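Local atomic coordinates of type IV pilus biogenesis protein PilB (Streptococcus sanguinis, PDB entry 7B7P), a protein that acts as a bimodular minor type IV pilin that has a direct role in adhesion and carries a metal-binding von Willebrand factor A-like module. Residues 238-241 against 242-246; 397-401 against 402-406; 204-207 against 208-211. One frame throughout, in Å; residues are numbered along the deposited sequence.

Contact 1 of 3, residues 238-241 against 242-246; sequences NTII and ATITK
The peptide carbonyl of T239 takes two bonds from T243: OG1 donates to T239 O at 3.0 Å from only 15° off the carbonyl plane, and T243 N reaches the same oxygen in a weak bond of 3.5 Å. One turn of helix thus meets the next through a hydroxyl as well as an amide. The hydroxyl gets there because OG1 sits beside its own backbone N (chi1 -38°), which folds it back along the helix. The other carbonyl planes are met by amides. I244 N lies almost in line with the C=O of I240, at 2.9 Å from I240 O, whereas A242 N approaches N238 O at 3.2 Å, tilted 28° from the carbonyl plane. T245 N bonds I241 O at 3.1 Å; T245 OG1 is modelled so near that oxygen that its exact placing is doubtful. This is helix 238-245 of the von Willebrand factor A-like, Rossmann-type fold, and its faces overlap. I240 and I244 form the sheet-facing ridge, with I240 CG1 4.3 Å from I244 CD1; I240 packs on V214 of strand 212-219 and on Q227, and I244 on L216 of the same strand and on S199 and V200 of helix 191-209. I241 and T245 run side by side, pointing the same way, and both lie against V200. T239 and T243 turn to Q227 on strand 223-228, antiparallel to strand 212-219, and T243 also touches I226. At the C-terminal end, R196 NH1 donates to I244 O, and N249 ND2 donates to T243 O.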
loop_
_atom_site.group_PDB
_atom_site.type_symbol
_atom_site.label_atom_id
_atom_site.label_comp_id
_atom_site.label_asym_id
_atom_site.label_seq_id
_atom_site.Cartn_x
_atom_site.Cartn_y
_atom_site.Cartn_z
ATOM N N ASN A 238 -21.689 7.254 3.317
ATOM C CA ASN A 238 -22.921 7.509 2.578
ATOM C C ASN A 238 -22.731 8.546 1.482
ATOM O O ASN A 238 -23.263 8.391 0.374
ATOM C CB ASN A 238 -24.006 7.968 3.547
ATOM C CG ASN A 238 -25.347 7.390 3.219
ATOM O OD1 ASN A 238 -26.071 7.913 2.367
ATOM N ND2 ASN A 238 -25.692 6.293 3.887
ATOM N N THR A 239 -21.995 9.618 1.773
ATOM C CA THR A 239 -21.957 10.724 0.829
ATOM C C THR A 239 -21.164 10.367 -0.426
ATOM O O THR A 239 -21.513 10.821 -1.524
ATOM C CB THR A 239 -21.401 11.969 1.522
ATOM O OG1 THR A 239 -19.972 12.004 1.403
ATOM C CG2 THR A 239 -21.778 11.943 3.004
ATOM N N ILE A 240 -20.123 9.537 -0.303
ATOM C CA ILE A 240 -19.350 9.197 -1.495
ATOM C C ILE A 240 -20.042 8.103 -2.311
ATOM O O ILE A 240 -20.036 8.147 -3.549
ATOM C CB ILE A 240 -17.903 8.815 -1.128
ATOM C CG1 ILE A 240 -17.131 8.484 -2.406
ATOM C CG2 ILE A 240 -17.869 7.645 -0.165
ATOM C CD1 ILE A 240 -15.684 8.910 -2.387
ATOM N N ILE A 241 -20.652 7.112 -1.647
ATOM C CA ILE A 241 -21.349 6.063 -2.387
ATOM C C ILE A 241 -22.467 6.666 -3.219
ATOM O O ILE A 241 -22.779 6.177 -4.312
ATOM C CB ILE A 241 -21.887 4.984 -1.433
ATOM C CG1 ILE A 241 -20.747 4.224 -0.775
ATOM C CG2 ILE A 241 -22.780 4.006 -2.180
ATOM C CD1 ILE A 241 -21.221 3.008 0.001
ATOM N N ALA A 242 -23.071 7.748 -2.726
ATOM C CA ALA A 242 -24.066 8.458 -3.517
ATOM C C ALA A 242 -23.453 9.006 -4.800
ATOM O O ALA A 242 -24.057 8.907 -5.875
ATOM C CB ALA A 242 -24.687 9.584 -2.687
ATOM N N THR A 243 -22.249 9.583 -4.706
ATOM C CA THR A 243 -21.578 10.106 -5.896
ATOM C C THR A 243 -21.262 8.996 -6.893
ATOM O O THR A 243 -21.535 9.125 -8.094
ATOM C CB THR A 243 -20.291 10.832 -5.515
ATOM O OG1 THR A 243 -20.480 11.558 -4.293
ATOM C CG2 THR A 243 -19.891 11.792 -6.630
ATOM N N ILE A 244 -20.673 7.901 -6.415
ATOM C CA ILE A 244 -20.220 6.860 -7.325
ATOM C C ILE A 244 -21.389 6.244 -8.067
ATOM O O ILE A 244 -21.264 5.882 -9.247
ATOM C CB ILE A 244 -19.418 5.806 -6.549
ATOM C CG1 ILE A 244 -18.093 6.407 -6.097
ATOM C CG2 ILE A 244 -19.232 4.530 -7.381
ATOM C CD1 ILE A 244 -17.214 5.430 -5.394
ATOM N N THR A 245 -22.553 6.142 -7.418
ATOM C CA THR A 245 -23.672 5.471 -8.066
ATOM C C THR A 245 -24.627 6.418 -8.786
ATOM O O THR A 245 -25.377 5.963 -9.659
ATOM C CB THR A 245 -24.422 4.615 -7.048
ATOM O OG1 THR A 245 -24.424 5.279 -5.778
ATOM C CG2 THR A 245 -23.721 3.269 -6.894
ATOM N N LYS A 246 -24.605 7.714 -8.472
ATOM C CA LYS A 246 -25.350 8.694 -9.264
ATOM C C LYS A 246 -24.910 8.639 -10.724
ATOM O O LYS A 246 -23.711 8.676 -11.022
ATOM C CB LYS A 246 -25.130 10.099 -8.697
ATOM C CG LYS A 246 -26.058 11.178 -9.245
ATOM C CD LYS A 246 -26.291 12.312 -8.227
ATOM C CE LYS A 246 -27.345 11.936 -7.155
ATOM N NZ LYS A 246 -26.984 12.434 -5.782
#

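Contact 2 of 3, residues 397-401 against 402-406; sequences VSATN and EEALQ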
loop_
_atom_site.group_PDB
_atom_site.type_symbol
_atom_site.label_atom_id
_atom_site.label_comp_id
_atom_site.label_asym_id
_atom_site.label_seq_id
_atom_site.Cartn_x
_atom_site.Cartn_y
_atom_site.Cartn_z
ATOM N N VAL A 397 -1.476 -3.860 -11.806
ATOM C CA VAL A 397 -2.282 -5.073 -11.817
ATOM C C VAL A 397 -3.279 -4.964 -12.962
ATOM O O VAL A 397 -3.900 -3.913 -13.149
ATOM C CB VAL A 397 -3.024 -5.284 -10.473
ATOM C CG1 VAL A 397 -4.029 -6.423 -10.583
ATOM C CG2 VAL A 397 -2.041 -5.572 -9.349
ATOM N N SER A 398 -3.450 -6.049 -13.726
ATOM C CA SER A 398 -4.509 -6.114 -14.730
ATOM C C SER A 398 -5.683 -6.917 -14.194
ATOM O O SER A 398 -5.498 -7.961 -13.566
ATOM C CB SER A 398 -4.026 -6.714 -16.045
ATOM O OG SER A 398 -3.271 -7.874 -15.820
ATOM N N ALA A 399 -6.885 -6.398 -14.414
ATOM C CA ALA A 399 -8.133 -7.034 -14.018
ATOM C C ALA A 399 -8.933 -7.207 -15.295
ATOM O O ALA A 399 -9.482 -6.232 -15.824
ATOM C CB ALA A 399 -8.900 -6.191 -12.991
ATOM N N THR A 400 -8.989 -8.433 -15.797
ATOM C CA THR A 400 -9.655 -8.706 -17.060
ATOM C C THR A 400 -11.103 -9.161 -16.899
ATOM O O THR A 400 -11.773 -9.396 -17.908
ATOM C CB THR A 400 -8.874 -9.757 -17.859
ATOM O OG1 THR A 400 -8.924 -11.006 -17.160
ATOM C CG2 THR A 400 -7.402 -9.329 -18.046
ATOM N N ASN A 401 -11.614 -9.284 -15.676
ATOM C CA ASN A 401 -13.025 -9.617 -15.517
ATOM C C ASN A 401 -13.539 -9.029 -14.210
ATOM O O ASN A 401 -12.795 -8.409 -13.448
ATOM C CB ASN A 401 -13.264 -11.138 -15.583
ATOM C CG ASN A 401 -12.369 -11.908 -14.650
ATOM O OD1 ASN A 401 -12.538 -11.854 -13.438
ATOM N ND2 ASN A 401 -11.393 -12.618 -15.209
ATOM N N GLU A 402 -14.826 -9.266 -13.947
ATOM C CA GLU A 402 -15.510 -8.613 -12.835
ATOM C C GLU A 402 -14.917 -9.002 -11.484
ATOM O O GLU A 402 -14.897 -8.180 -10.559
ATOM C CB GLU A 402 -17.010 -8.943 -12.881
ATOM C CG GLU A 402 -17.835 -8.076 -11.964
ATOM C CD GLU A 402 -19.125 -8.727 -11.472
ATOM O OE1 GLU A 402 -19.071 -9.480 -10.465
ATOM O OE2 GLU A 402 -20.197 -8.459 -12.072
ATOM N N GLU A 403 -14.426 -10.235 -11.340
ATOM C CA GLU A 403 -13.937 -10.670 -10.039
ATOM C C GLU A 403 -12.451 -10.415 -9.857
ATOM O O GLU A 403 -11.982 -10.286 -8.717
ATOM C CB GLU A 403 -14.253 -12.156 -9.817
ATOM C CG GLU A 403 -15.454 -12.337 -8.892
ATOM C CD GLU A 403 -16.781 -11.944 -9.558
ATOM O OE1 GLU A 403 -17.560 -11.178 -8.920
ATOM O OE2 GLU A 403 -17.043 -12.418 -10.700
ATOM N N ALA A 404 -11.701 -10.326 -10.952
ATOM C CA ALA A 404 -10.348 -9.800 -10.850
ATOM C C ALA A 404 -10.368 -8.393 -10.254
ATOM O O ALA A 404 -9.588 -8.074 -9.349
ATOM C CB ALA A 404 -9.686 -9.817 -12.227
ATOM N N LEU A 405 -11.292 -7.553 -10.713
ATOM C CA LEU A 405 -11.358 -6.196 -10.185
ATOM C C LEU A 405 -11.644 -6.205 -8.685
ATOM O O LEU A 405 -10.932 -5.557 -7.902
ATOM C CB LEU A 405 -12.402 -5.382 -10.944
ATOM C CG LEU A 405 -12.418 -3.928 -10.462
ATOM C CD1 LEU A 405 -11.012 -3.264 -10.539
ATOM C CD2 LEU A 405 -13.472 -3.119 -11.199
ATOM N N GLN A 406 -12.650 -6.974 -8.253
ATOM C CA GLN A 406 -12.956 -7.026 -6.824
ATOM C C GLN A 406 -11.787 -7.594 -6.012
ATOM O O GLN A 406 -11.500 -7.124 -4.903
ATOM C CB GLN A 406 -14.227 -7.833 -6.602
ATOM C CG GLN A 406 -14.724 -7.834 -5.177
ATOM C CD GLN A 406 -15.929 -8.738 -5.005
ATOM O OE1 GLN A 406 -16.997 -8.489 -5.574
ATOM N NE2 GLN A 406 -15.758 -9.809 -4.235
#
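A399 lies hard against A404 and L405 in the first turn of the helix that follows. Its CB is 3.6 Å from L405 N and 4.1 Å from L405 CB, while the methyl of A404 comes over the strand backbone, CB to A399 CA 3.7 Å. The two alanine methyls meet, A399 CB to A404 CB 3.8 Å, and L405 carries the apolar layer on to I368 and F370 of strand 364-370; its side chain is about 10 Å from that of the magnesium-binding residue D284. The polar side of the turn is held by N401. Its CG is tucked between its own backbone N and carbonyl carbon (chi1 51°), which swings OD1 over the start of the helix. There OD1 accepts from A404 N at 3.0 Å, the donor standing above the amide plane, and weakly from E403 N at 3.3 Å. The main chain of N401 adds a regular helical bond, L405 N to N401 O, at 3.2 Å. Beyond this the contact loosens: T400 is exposed and its side chain starts away from the helix, and the chain of E403, bent at chi2, runs along the surface. E402 and E403 reach K198 of helix 191-209 in long, weak ion pairs; K198 also hydrogen-bonds Q406 OE1. The arrangement is a classic asparagine N-cap, here placed where the last strand of a von Willebrand factor A-like sheet turns into the closing helix.

Contact 3 of 3, residues 204-207 against 208-211; sequences KDLA and EIGN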
loop_
_atom_site.group_PDB
_atom_site.type_symbol
_atom_site.label_atom_id
_atom_site.label_comp_id
_atom_site.label_asym_id
_atom_site.label_seq_id
_atom_site.Cartn_x
_atom_site.Cartn_y
_atom_site.Cartn_z
ATOM N N LYS A 204 -16.580 0.502 1.325
ATOM C CA LYS A 204 -16.989 -0.139 2.571
ATOM C C LYS A 204 -15.848 -0.952 3.167
ATOM O O LYS A 204 -15.669 -0.986 4.391
ATOM C CB LYS A 204 -18.215 -1.015 2.337
ATOM C CG LYS A 204 -19.451 -0.238 1.898
ATOM C CD LYS A 204 -20.415 -1.126 1.104
ATOM C CE LYS A 204 -21.867 -0.745 1.369
ATOM N NZ LYS A 204 -22.715 -0.918 0.156
ATOM N N ASP A 205 -15.034 -1.582 2.314
ATOM C CA ASP A 205 -13.880 -2.316 2.818
ATOM C C ASP A 205 -12.831 -1.376 3.413
ATOM O O ASP A 205 -12.247 -1.681 4.460
ATOM C CB ASP A 205 -13.282 -3.178 1.704
ATOM C CG ASP A 205 -12.496 -4.356 2.243
ATOM O OD1 ASP A 205 -12.713 -4.710 3.429
ATOM O OD2 ASP A 205 -11.668 -4.930 1.493
ATOM N N LEU A 206 -12.571 -0.231 2.762
ATOM C CA LEU A 206 -11.633 0.743 3.324
ATOM C C LEU A 206 -12.139 1.299 4.650
ATOM O O LEU A 206 -11.344 1.543 5.567
ATOM C CB LEU A 206 -11.392 1.891 2.345
ATOM C CG LEU A 206 -10.485 1.657 1.135
ATOM C CD1 LEU A 206 -10.391 2.943 0.346
ATOM C CD2 LEU A 206 -9.112 1.162 1.534
ATOM N N ALA A 207 -13.459 1.507 4.767
ATOM C CA ALA A 207 -14.043 2.036 5.999
ATOM C C ALA A 207 -13.547 1.290 7.235
ATOM O O ALA A 207 -13.231 1.910 8.259
ATOM C CB ALA A 207 -15.570 1.981 5.918
ATOM N N GLU A 208 -13.407 -0.034 7.134
ATOM C CA GLU A 208 -13.058 -0.852 8.296
ATOM C C GLU A 208 -11.711 -0.462 8.893
ATOM O O GLU A 208 -11.519 -0.550 10.112
ATOM C CB GLU A 208 -13.059 -2.324 7.905
ATOM C CG GLU A 208 -14.432 -2.877 7.612
ATOM C CD GLU A 208 -14.361 -4.268 7.022
ATOM O OE1 GLU A 208 -15.390 -4.739 6.481
ATOM O OE2 GLU A 208 -13.267 -4.885 7.095
ATOM N N ILE A 209 -10.761 -0.037 8.058
ATOM C CA ILE A 209 -9.468 0.404 8.576
ATOM C C ILE A 209 -9.635 1.559 9.562
ATOM O O ILE A 209 -8.847 1.694 10.510
ATOM C CB ILE A 209 -8.531 0.792 7.413
ATOM C CG1 ILE A 209 -8.585 -0.259 6.299
ATOM C CG2 ILE A 209 -7.110 0.957 7.906
ATOM C CD1 ILE A 209 -7.509 -0.099 5.246
ATOM N N GLY A 210 -10.656 2.401 9.369
ATOM C CA GLY A 210 -10.820 3.610 10.161
ATOM C C GLY A 210 -9.782 4.688 9.890
ATOM O O GLY A 210 -8.658 4.384 9.477
ATOM N N ASN A 211 -10.150 5.953 10.110
ATOM C CA ASN A 211 -9.213 7.076 10.028
ATOM C C ASN A 211 -8.678 7.242 8.604
ATOM O O ASN A 211 -7.475 7.402 8.367
ATOM C CB ASN A 211 -8.072 6.910 11.035
ATOM C CG ASN A 211 -8.013 8.040 12.027
ATOM O OD1 ASN A 211 -8.897 8.906 12.056
ATOM N ND2 ASN A 211 -6.966 8.050 12.848
#
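From L206 to I209 and from A207 to G210 the backbone bonds span three residues, as in a 3-10 turn, at this end of helix 191-209. I209 N donates to L206 O at 3.0 Å and G210 N to A207 O at 2.8 Å, and in both cases the donor stands well above the carbonyl plane. A third bond of this spacing, E208 N to D205 O at 3.3 Å, is weak. The helix then stops at G210, whose positive phi (70°) turns the chain out toward strand 212-219; N211 pairs by its backbone with I162 and gives its N-H to D234. Among the side chains, I209 has CG1 beside its own backbone N (chi1 -45°), which lays that branch over the carbonyl of L206, CG1 to L206 O 3.4 Å. Its CD1 also meets L206 CD2 at 4.2 Å. These two leucine and isoleucine ends form the buried side of the turn: L206 goes on to L233, and I209 packs against K413, Q417 and L420 of helix 402-424. The D205 and E208 side is acidic, with E208 the exposed one. E208 reaches back one turn with its chain extended, its CB 3.6 Å and its CG 4.0 Å from D205 O. Its carboxylate then ends near that of D205, OE2 to D205 OD1 3.7 Å, with the two planes turned 80° apart. No bond joins these acids, and two negative charges so close should repel, the more so at the carbonyl end of a helix. The side chain of K413 touching D205 may offset part of this, and the pair could raise the affinity of either acid for a proton.

How the contacts relate
All three contacts are partly buried, each with an apolar side turned into the von Willebrand factor A-like module and a polar side turned out. Contacts 1 and 3 lie on neighbouring helices of the module and touch directly, I241 CD1 packing on K204 CE at 4.0 Å. Contact 2 stands apart, its nearest atoms about 10 Å from contact 1 and about 7 Å from contact 3, although its helix 402-424 also packs on helix 191-209. Their chemistry follows position: a threonine hydroxyl supplements regular helical bonds in 238-246, a side-chain amide starts the helix in 397-406, and three-residue backbone bonds beside paired acids finish one in 204-211.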